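Local coordinates for protein pyocin S8 (Pseudomonas aeruginosa, PDB 6W0V) that acts as a bacteriocin whose nuclease domain, bound here by its cognate immunity protein, probably cuts DNA through an H-N-H motif, at residues G4-N9 against Y109-L114; S31-Q36 against V54-D59; A95-V100 against R115-K120. The protein carries 1 engineered substitution. All coordinates share one frame; numbering follows the deposited sequence.

In the fold
The three contacts sort by chemistry according to the elements they join. Interaction 3, a regular antiparallel strand pair, is the most central: its centre is about 7 Å from the centre of the chain, four of its seven touching residues are buried, and it probably forms part of the H-N-H region. The centres of interactions 1 and 2 lie about 11 and 10 Å out. Interaction 1, with more exposed residues, ties the N-terminal chain to the loop entering strand 114-117 through backbone bonds and carboxylates. Interaction 2 packs helix 31-37 on helix 45-57, mainly with apolar groups. Ile111 on Ala34 joins interactions 1 and 2; Asn113, bonding Val99 and Val100, joins 1 and 3. Interactions 2 and 3 do not touch.

Interaction 1 of 3, residues G4-N9 against Y109-L114; sequences GVATGN and YDIDNL
Tyr109 lies against the start of segment 4-9 and can be read outward atom by atom. Its CG stands anti to the carbonyl carbon (chi1 -55°), so the ring runs back along the chain toward Gly4. Tyr109 CB rests 3.7 Å from Val5 O, and next Tyr109 CD2 lies 3.6 Å from Gly4 CA. Farther out, Tyr109 CE2 comes within 3.4 Å of Gly4 N, the ring lying directly against the glycine backbone. The tip, OH, hydrogen-bonds to Glu2 O and so secures the chain just before the segment.

Beyond the ring, the two chains run only 19° apart, with one isolated bridge between Thr7 and Asp110. Thr7 N donates to Tyr109 O at 3.0 Å, arriving from above the carbonyl plane, while Ile111 N reaches Thr7 O at 2.6 Å almost along the C=O axis. Thr7 OG1 gives its proton to Asp110 OD2 at 2.6 Å, the side chains crossing at about a right angle. In the 3-10 turn 111-113, Asp110 OD1 weakly accepts Asp112 N. Asp112 OD2 receives Asn9 N at 3.1 Å. Gly8 has backbone angles that suit glycine (phi 106°).

Ala6 CB and Ile111 CD1 meet at 3.9 Å on the buried side. The contact thus joins the N-terminal chain to the segment leading into strand 114-117; Ala6 packs on Phe48 of helix 45-57, Ile111 on Ala34 and Leu37 of helix 31-37, and Gly4 pairs with Phe42 of strand 41-42.

Interaction 2 of 3, residues S31-Q36 against V54-D59; sequences SQIADQ and VAVAND
Two kinds of orientation carry the packing of helix 31-37 against the C-terminal end of helix 45-57 and the turn after it: a right-angled crossing of two polar side chains and an oblique meeting of apolar ones. Gln32 and Asp59 form the first. Gln32 CG takes the crowded position between the backbone N and the carbonyl carbon (chi1 68°), and the chain bends again at chi2, which carries it across the end of Asp59. Asp59 OD2 therefore meets the aliphatic part first, lying 2.9 Å from Gln32 CG, a tight approach. The amide joins only through a weak hydrogen bond, Gln32 NE2 to Asp59 OD2 at 3.5 Å, with the amide and carboxylate planes turned 50° apart.

Alongside, Ile33 reaches over with CD1 into the notch between Ala55 and Val56. Ile33 CD1 lies 3.9 Å from Ala55 CB and also touches the backbone at Ala55 O. It also meets Val56 CG2, 4.0 Å from Ile33 CD1, where the two branched chains cross obliquely. One turn later, Gln36 CB lies on Ala55 CB at 3.8 Å, so the small alanine is flanked by two side chains of the facing helix. A water weakly bridges Gln36 OE1 and Asn58 OD1.

Asp59 also N-caps helix 60-63, OD1 weakly accepting Glu61 N and Leu62 N. Leu62 touches Gln32, Ile33 and Val56, and Met74 of helix 68-75 packs against Val56, so four helices gather round the contact.

Interaction 3 of 3, residues A95-V100 against R115-K120; sequences AIHHVV and RVMTPK. Engineered in segment 95-100: Ala95 (natural residue Glu).
Backbone hydrogen bonds come first in this antiparallel pair, formed by strands 95-98 and 115-117. Ala95 (engineered, glutamate in the natural protein) donates from N to Met117 O at 2.7 Å, and Met117 N returns the bond to Ala95 O at 2.8 Å. The same reciprocal pattern joins His97 and Arg115: His97 N meets Arg115 O at 2.6 Å, nearly along the C=O axis, and Arg115 N meets His97 O at 2.8 Å. Between them, Ile96 faces Val116 as a non-hydrogen-bonded pair.

A sulfur-aromatic contact marks the face bearing Ala95, His97, Arg115 and Met117. His97 CG is anti to the backbone N (chi1 174°), while Met117 runs extended beyond CG. Met117 SD lies 4.2 Å from the centroid of the His97 ring, obliquely placed, and Met117 CE is 3.6 Å from His97 CD2. His122 of helix 119-122 meets the same ring, and Arg115 NH1 reaches away to Gly26 O.

Apolar packing occupies the other face, where Ile96 CG1 lies 4.4 Å from Val116 CG2 and both side chains touch Phe52 of helix 45-57.

Two strands followed by a helix, N-capped by Thr118, fit the beta-beta-alpha arrangement of H-N-H nucleases. Reciprocal main-chain bonds fix the register of strands running at 134° to each other. The thioether adds no charge beside the imidazole, and the natural glutamate's carboxylate, probably the one essential for DNase activity, is absent from this face.

Interaction 1 of 3, residues G4-N9 against Y109-L114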
loop_
_atom_site.group_PDB
_atom_site.type_symbol
_atom_site.label_atom_id
_atom_site.label_comp_id
_atom_site.label_asym_id
_atom_site.label_seq_id
_atom_site.Cartn_x
_atom_site.Cartn_y
_atom_site.Cartn_z
ATOM N N GLY A 4 6.603 -22.589 2.486
ATOM C CA GLY A 4 6.894 -23.118 1.154
ATOM C C GLY A 4 8.081 -22.427 0.558
ATOM O O GLY A 4 8.684 -21.587 1.218
ATOM N N VAL A 5 8.383 -22.772 -0.669
ATOM C CA VAL A 5 9.550 -22.237 -1.397
ATOM C C VAL A 5 8.985 -21.570 -2.628
ATOM O O VAL A 5 8.203 -22.172 -3.342
ATOM C CB VAL A 5 10.539 -23.355 -1.748
ATOM C CG1 VAL A 5 11.677 -22.847 -2.612
ATOM C CG2 VAL A 5 11.059 -24.031 -0.493
ATOM N N ALA A 6 9.315 -20.310 -2.820
ATOM C CA ALA A 6 8.817 -19.597 -3.995
ATOM C C ALA A 6 9.489 -20.190 -5.215
ATOM O O ALA A 6 10.661 -20.572 -5.168
ATOM C CB ALA A 6 9.080 -18.130 -3.887
ATOM N N THR A 7 8.714 -20.280 -6.267
ATOM C CA THR A 7 9.185 -20.791 -7.555
ATOM C C THR A 7 8.706 -19.807 -8.602
ATOM O O THR A 7 7.731 -19.082 -8.331
ATOM C CB THR A 7 8.646 -22.204 -7.757
ATOM O OG1 THR A 7 7.223 -22.104 -7.770
ATOM C CG2 THR A 7 9.095 -23.157 -6.672
ATOM N N GLY A 8 9.378 -19.793 -9.739
ATOM C CA GLY A 8 8.906 -19.062 -10.916
ATOM C C GLY A 8 9.713 -17.807 -11.130
ATOM O O GLY A 8 10.516 -17.429 -10.256
ATOM N N ASN A 9 9.513 -17.199 -12.284
ATOM C CA ASN A 9 10.444 -16.184 -12.813
ATOM C C ASN A 9 9.757 -14.835 -12.880
ATOM O O ASN A 9 10.473 -13.869 -13.090
ATOM C CB ASN A 9 10.966 -16.594 -14.184
ATOM C CG ASN A 9 11.870 -17.798 -14.086
ATOM O OD1 ASN A 9 12.456 -18.049 -13.036
ATOM N ND2 ASN A 9 11.991 -18.534 -15.175
ATOM N N TYR A 109 3.097 -20.068 -3.501
ATOM C CA TYR A 109 4.374 -19.336 -3.631
ATOM C C TYR A 109 4.929 -19.470 -5.038
ATOM O O TYR A 109 6.119 -19.171 -5.237
ATOM C CB TYR A 109 5.388 -19.829 -2.612
ATOM C CG TYR A 109 4.903 -19.766 -1.196
ATOM C CD1 TYR A 109 4.726 -18.550 -0.561
ATOM C CD2 TYR A 109 4.610 -20.919 -0.494
ATOM C CE1 TYR A 109 4.305 -18.490 0.751
ATOM C CE2 TYR A 109 4.192 -20.878 0.823
ATOM C CZ TYR A 109 4.038 -19.655 1.446
ATOM O OH TYR A 109 3.618 -19.600 2.737
ATOM N N ASP A 110 4.104 -19.891 -5.993
ATOM C CA ASP A 110 4.566 -19.852 -7.392
ATOM C C ASP A 110 4.334 -18.434 -7.886
ATOM O O ASP A 110 3.179 -18.008 -8.058
ATOM C CB ASP A 110 3.967 -20.887 -8.326
ATOM C CG ASP A 110 4.741 -20.831 -9.630
ATOM O OD1 ASP A 110 4.473 -19.908 -10.382
ATOM O OD2 ASP A 110 5.685 -21.652 -9.836
ATOM N N ILE A 111 5.448 -17.764 -8.108
ATOM C CA ILE A 111 5.485 -16.344 -8.517
ATOM C C ILE A 111 4.734 -16.192 -9.836
ATOM O O ILE A 111 4.092 -15.172 -10.033
ATOM C CB ILE A 111 6.941 -15.885 -8.592
ATOM C CG1 ILE A 111 7.581 -15.960 -7.204
ATOM C CG2 ILE A 111 7.039 -14.496 -9.189
ATOM C CD1 ILE A 111 9.067 -16.041 -7.234
ATOM N N ASP A 112 4.774 -17.192 -10.705
ATOM C CA ASP A 112 4.101 -17.100 -12.021
ATOM C C ASP A 112 2.599 -17.293 -11.839
ATOM O O ASP A 112 1.855 -17.035 -12.794
ATOM C CB ASP A 112 4.719 -18.088 -13.001
ATOM C CG ASP A 112 6.179 -17.761 -13.236
ATOM O OD1 ASP A 112 6.478 -16.573 -13.396
ATOM O OD2 ASP A 112 6.993 -18.677 -13.235
ATOM N N ASN A 113 2.172 -17.699 -10.647
ATOM C CA ASN A 113 0.736 -17.812 -10.305
ATOM C C ASN A 113 0.252 -16.511 -9.665
ATOM O O ASN A 113 -0.905 -16.465 -9.221
ATOM C CB ASN A 113 0.471 -18.984 -9.368
ATOM C CG ASN A 113 -1.005 -19.276 -9.258
ATOM O OD1 ASN A 113 -1.736 -19.158 -10.240
ATOM N ND2 ASN A 113 -1.451 -19.625 -8.064
ATOM N N LEU A 114 1.110 -15.498 -9.599
ATOM C CA LEU A 114 0.759 -14.256 -8.880
ATOM C C LEU A 114 0.559 -13.131 -9.876
ATOM O O LEU A 114 1.333 -13.000 -10.822
ATOM C CB LEU A 114 1.854 -13.895 -7.886
ATOM C CG LEU A 114 2.223 -15.018 -6.925
ATOM C CD1 LEU A 114 3.322 -14.551 -5.994
ATOM C CD2 LEU A 114 1.010 -15.499 -6.143
#

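Interaction 2 of 3, residues S31-Q36 against V54-D59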
loop_
_atom_site.group_PDB
_atom_site.type_symbol
_atom_site.label_atom_id
_atom_site.label_comp_id
_atom_site.label_asym_id
_atom_site.label_seq_id
_atom_site.Cartn_x
_atom_site.Cartn_y
_atom_site.Cartn_z
ATOM N N SER A 31 10.291 -9.836 -12.955
ATOM C CA SER A 31 11.330 -10.886 -12.915
ATOM C C SER A 31 12.379 -10.554 -11.850
ATOM O O SER A 31 12.812 -11.480 -11.156
ATOM C CB SER A 31 11.929 -11.090 -14.267
ATOM O OG SER A 31 12.445 -9.883 -14.784
ATOM N N GLN A 32 12.752 -9.280 -11.683
ATOM C CA GLN A 32 13.811 -8.902 -10.711
ATOM C C GLN A 32 13.283 -9.113 -9.289
ATOM O O GLN A 32 14.100 -9.301 -8.379
ATOM C CB GLN A 32 14.287 -7.466 -10.918
ATOM C CG GLN A 32 13.245 -6.414 -10.588
ATOM C CD GLN A 32 12.429 -6.000 -11.784
ATOM O OE1 GLN A 32 12.043 -6.818 -12.613
ATOM N NE2 GLN A 32 12.159 -4.708 -11.877
ATOM N N ILE A 33 11.966 -9.055 -9.103
ATOM C CA ILE A 33 11.322 -9.338 -7.792
ATOM C C ILE A 33 11.275 -10.854 -7.620
ATOM O O ILE A 33 11.672 -11.334 -6.558
ATOM C CB ILE A 33 9.937 -8.676 -7.703
ATOM C CG1 ILE A 33 10.063 -7.155 -7.808
ATOM C CG2 ILE A 33 9.214 -9.082 -6.432
ATOM C CD1 ILE A 33 11.052 -6.573 -6.830
ATOM N N ALA A 34 10.843 -11.576 -8.652
ATOM C CA ALA A 34 10.915 -13.052 -8.656
ATOM C C ALA A 34 12.333 -13.445 -8.239
ATOM O O ALA A 34 12.482 -14.327 -7.390
ATOM C CB ALA A 34 10.545 -13.609 -10.001
ATOM N N ASP A 35 13.340 -12.750 -8.761
ATOM C CA ASP A 35 14.764 -13.052 -8.471
ATOM C C ASP A 35 15.030 -13.019 -6.967
ATOM O O ASP A 35 15.916 -13.746 -6.521
ATOM C CB ASP A 35 15.697 -12.086 -9.191
ATOM C CG ASP A 35 15.724 -12.286 -10.693
ATOM O OD1 ASP A 35 15.314 -13.366 -11.153
ATOM O OD2 ASP A 35 16.153 -11.364 -11.387
ATOM N N GLN A 36 14.312 -12.183 -6.224
ATOM C CA GLN A 36 14.559 -11.966 -4.777
ATOM C C GLN A 36 13.758 -12.954 -3.941
ATOM O O GLN A 36 13.942 -12.972 -2.722
ATOM C CB GLN A 36 14.167 -10.543 -4.382
ATOM C CG GLN A 36 14.950 -9.474 -5.127
ATOM C CD GLN A 36 16.431 -9.740 -5.039
ATOM O OE1 GLN A 36 16.940 -10.165 -4.003
ATOM N NE2 GLN A 36 17.133 -9.520 -6.137
ATOM N N VAL A 54 9.108 -5.804 0.313
ATOM C CA VAL A 54 10.477 -5.357 0.670
ATOM C C VAL A 54 11.319 -5.355 -0.596
ATOM O O VAL A 54 12.057 -4.412 -0.823
ATOM C CB VAL A 54 11.092 -6.229 1.767
ATOM C CG1 VAL A 54 12.591 -6.035 1.880
ATOM C CG2 VAL A 54 10.407 -5.972 3.092
ATOM N N ALA A 55 11.214 -6.397 -1.404
ATOM C CA ALA A 55 12.004 -6.510 -2.639
ATOM C C ALA A 55 11.602 -5.373 -3.572
ATOM O O ALA A 55 12.478 -4.789 -4.194
ATOM C CB ALA A 55 11.787 -7.859 -3.258
ATOM N N VAL A 56 10.306 -5.087 -3.658
ATOM C CA VAL A 56 9.803 -3.997 -4.531
ATOM C C VAL A 56 10.430 -2.701 -4.029
ATOM O O VAL A 56 10.996 -1.963 -4.846
ATOM C CB VAL A 56 8.271 -3.925 -4.535
ATOM C CG1 VAL A 56 7.786 -2.675 -5.245
ATOM C CG2 VAL A 56 7.657 -5.160 -5.159
ATOM N N ALA A 57 10.350 -2.454 -2.727
ATOM C CA ALA A 57 10.878 -1.201 -2.134
ATOM C C ALA A 57 12.383 -1.137 -2.376
ATOM O O ALA A 57 12.918 -0.047 -2.465
ATOM C CB ALA A 57 10.571 -1.133 -0.671
ATOM N N ASN A 58 13.039 -2.284 -2.471
ATOM C CA ASN A 58 14.506 -2.370 -2.623
ATOM C C ASN A 58 14.906 -2.302 -4.096
ATOM O O ASN A 58 16.116 -2.386 -4.372
ATOM C CB ASN A 58 15.046 -3.656 -2.014
ATOM C CG ASN A 58 16.527 -3.560 -1.739
ATOM O OD1 ASN A 58 17.258 -4.531 -1.891
ATOM N ND2 ASN A 58 16.979 -2.378 -1.362
ATOM N N ASP A 59 13.929 -2.193 -4.996
ATOM C CA ASP A 59 14.172 -2.094 -6.452
ATOM C C ASP A 59 13.965 -0.643 -6.849
ATOM O O ASP A 59 12.832 -0.181 -6.939
ATOM C CB ASP A 59 13.269 -3.009 -7.272
ATOM C CG ASP A 59 13.713 -3.028 -8.718
ATOM O OD1 ASP A 59 13.646 -1.978 -9.372
ATOM O OD2 ASP A 59 14.211 -4.057 -9.142
HETATM O O HOH W 1 18.656 -7.430 -2.754
#

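Interaction 3 of 3, residues A95-V100 against R115-K120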
loop_
_atom_site.group_PDB
_atom_site.type_symbol
_atom_site.label_atom_id
_atom_site.label_comp_id
_atom_site.label_asym_id
_atom_site.label_seq_id
_atom_site.Cartn_x
_atom_site.Cartn_y
_atom_site.Cartn_z
ATOM N N ALA A 95 -3.156 -6.006 -4.042
ATOM C CA ALA A 95 -3.393 -7.418 -3.717
ATOM C C ALA A 95 -2.437 -8.241 -4.565
ATOM O O ALA A 95 -2.230 -7.915 -5.731
ATOM C CB ALA A 95 -4.824 -7.773 -3.975
ATOM N N ILE A 96 -1.816 -9.230 -3.950
ATOM C CA ILE A 96 -1.103 -10.272 -4.718
ATOM C C ILE A 96 -2.111 -11.390 -4.921
ATOM O O ILE A 96 -2.497 -12.003 -3.929
ATOM C CB ILE A 96 0.153 -10.726 -3.976
ATOM C CG1 ILE A 96 1.086 -9.551 -3.689
ATOM C CG2 ILE A 96 0.833 -11.826 -4.764
ATOM C CD1 ILE A 96 2.176 -9.874 -2.714
ATOM N N HIS A 97 -2.571 -11.549 -6.153
ATOM C CA HIS A 97 -3.666 -12.470 -6.515
ATOM C C HIS A 97 -3.052 -13.773 -6.997
ATOM O O HIS A 97 -2.102 -13.728 -7.782
ATOM C CB HIS A 97 -4.549 -11.854 -7.591
ATOM C CG HIS A 97 -5.578 -12.801 -8.083
ATOM N ND1 HIS A 97 -6.572 -13.287 -7.256
ATOM C CD2 HIS A 97 -5.767 -13.359 -9.295
ATOM C CE1 HIS A 97 -7.342 -14.098 -7.950
ATOM N NE2 HIS A 97 -6.866 -14.161 -9.199
ATOM N N HIS A 98 -3.588 -14.882 -6.517
ATOM C CA HIS A 98 -3.265 -16.231 -7.031
ATOM C C HIS A 98 -4.157 -16.498 -8.233
ATOM O O HIS A 98 -5.373 -16.629 -8.033
ATOM C CB HIS A 98 -3.443 -17.247 -5.925
ATOM C CG HIS A 98 -2.366 -17.111 -4.920
ATOM N ND1 HIS A 98 -2.509 -16.336 -3.798
ATOM C CD2 HIS A 98 -1.117 -17.616 -4.896
ATOM C CE1 HIS A 98 -1.397 -16.404 -3.095
ATOM N NE2 HIS A 98 -0.534 -17.192 -3.743
ATOM N N VAL A 99 -3.566 -16.513 -9.424
ATOM C CA VAL A 99 -4.309 -16.620 -10.711
ATOM C C VAL A 99 -5.093 -17.928 -10.684
ATOM O O VAL A 99 -6.315 -17.903 -10.916
ATOM C CB VAL A 99 -3.368 -16.547 -11.923
ATOM C CG1 VAL A 99 -4.111 -16.820 -13.221
ATOM C CG2 VAL A 99 -2.669 -15.204 -11.980
ATOM N N VAL A 100 -4.395 -19.024 -10.409
ATOM C CA VAL A 100 -5.045 -20.312 -10.050
ATOM C C VAL A 100 -5.236 -20.261 -8.540
ATOM O O VAL A 100 -4.231 -20.144 -7.814
ATOM C CB VAL A 100 -4.224 -21.539 -10.480
ATOM C CG1 VAL A 100 -4.875 -22.828 -10.006
ATOM C CG2 VAL A 100 -4.003 -21.564 -11.982
ATOM N N ARG A 115 -0.441 -12.323 -9.584
ATOM C CA ARG A 115 -0.660 -11.048 -10.282
ATOM C C ARG A 115 -0.849 -10.007 -9.209
ATOM O O ARG A 115 -1.519 -10.300 -8.227
ATOM C CB ARG A 115 -1.923 -11.100 -11.132
ATOM C CG ARG A 115 -1.892 -12.194 -12.173
ATOM C CD ARG A 115 -0.735 -11.976 -13.091
ATOM N NE ARG A 115 -0.972 -10.935 -14.072
ATOM C CZ ARG A 115 -0.434 -10.973 -15.283
ATOM N NH1 ARG A 115 -0.643 -9.997 -16.147
ATOM N NH2 ARG A 115 0.316 -12.001 -15.630
ATOM N N VAL A 116 -0.317 -8.824 -9.413
ATOM C CA VAL A 116 -0.672 -7.724 -8.493
ATOM C C VAL A 116 -1.879 -7.014 -9.090
ATOM O O VAL A 116 -1.909 -6.762 -10.297
ATOM C CB VAL A 116 0.520 -6.819 -8.208
ATOM C CG1 VAL A 116 0.100 -5.660 -7.320
ATOM C CG2 VAL A 116 1.627 -7.626 -7.567
ATOM N N MET A 117 -2.867 -6.789 -8.243
ATOM C CA MET A 117 -4.158 -6.217 -8.648
ATOM C C MET A 117 -4.523 -5.160 -7.629
ATOM O O MET A 117 -4.170 -5.300 -6.463
ATOM C CB MET A 117 -5.246 -7.283 -8.637
ATOM C CG MET A 117 -4.958 -8.408 -9.568
ATOM S SD MET A 117 -6.370 -9.474 -9.554
ATOM C CE MET A 117 -6.149 -10.313 -11.119
ATOM N N THR A 118 -5.256 -4.161 -8.061
ATOM C CA THR A 118 -5.949 -3.290 -7.103
ATOM C C THR A 118 -7.096 -4.093 -6.520
ATOM O O THR A 118 -7.579 -5.035 -7.144
ATOM C CB THR A 118 -6.448 -2.037 -7.801
ATOM O OG1 THR A 118 -7.390 -2.488 -8.775
ATOM C CG2 THR A 118 -5.310 -1.258 -8.418
ATOM N N PRO A 119 -7.561 -3.742 -5.311
ATOM C CA PRO A 119 -8.739 -4.383 -4.736
ATOM C C PRO A 119 -9.917 -4.362 -5.709
ATOM O O PRO A 119 -10.626 -5.336 -5.784
ATOM C CB PRO A 119 -9.009 -3.515 -3.511
ATOM C CG PRO A 119 -7.628 -3.090 -3.087
ATOM C CD PRO A 119 -6.917 -2.802 -4.388
ATOM N N LYS A 120 -10.100 -3.240 -6.403
ATOM C CA LYS A 120 -11.223 -3.051 -7.349
ATOM C C LYS A 120 -11.170 -4.164 -8.394
ATOM O O LYS A 120 -12.219 -4.757 -8.681
ATOM C CB LYS A 120 -11.144 -1.679 -8.014
ATOM C CG LYS A 120 -12.297 -1.357 -8.945
ATOM C CD LYS A 120 -12.083 -0.072 -9.711
ATOM C CE LYS A 120 -12.949 0.028 -10.949
ATOM N NZ LYS A 120 -12.728 -1.106 -11.880
#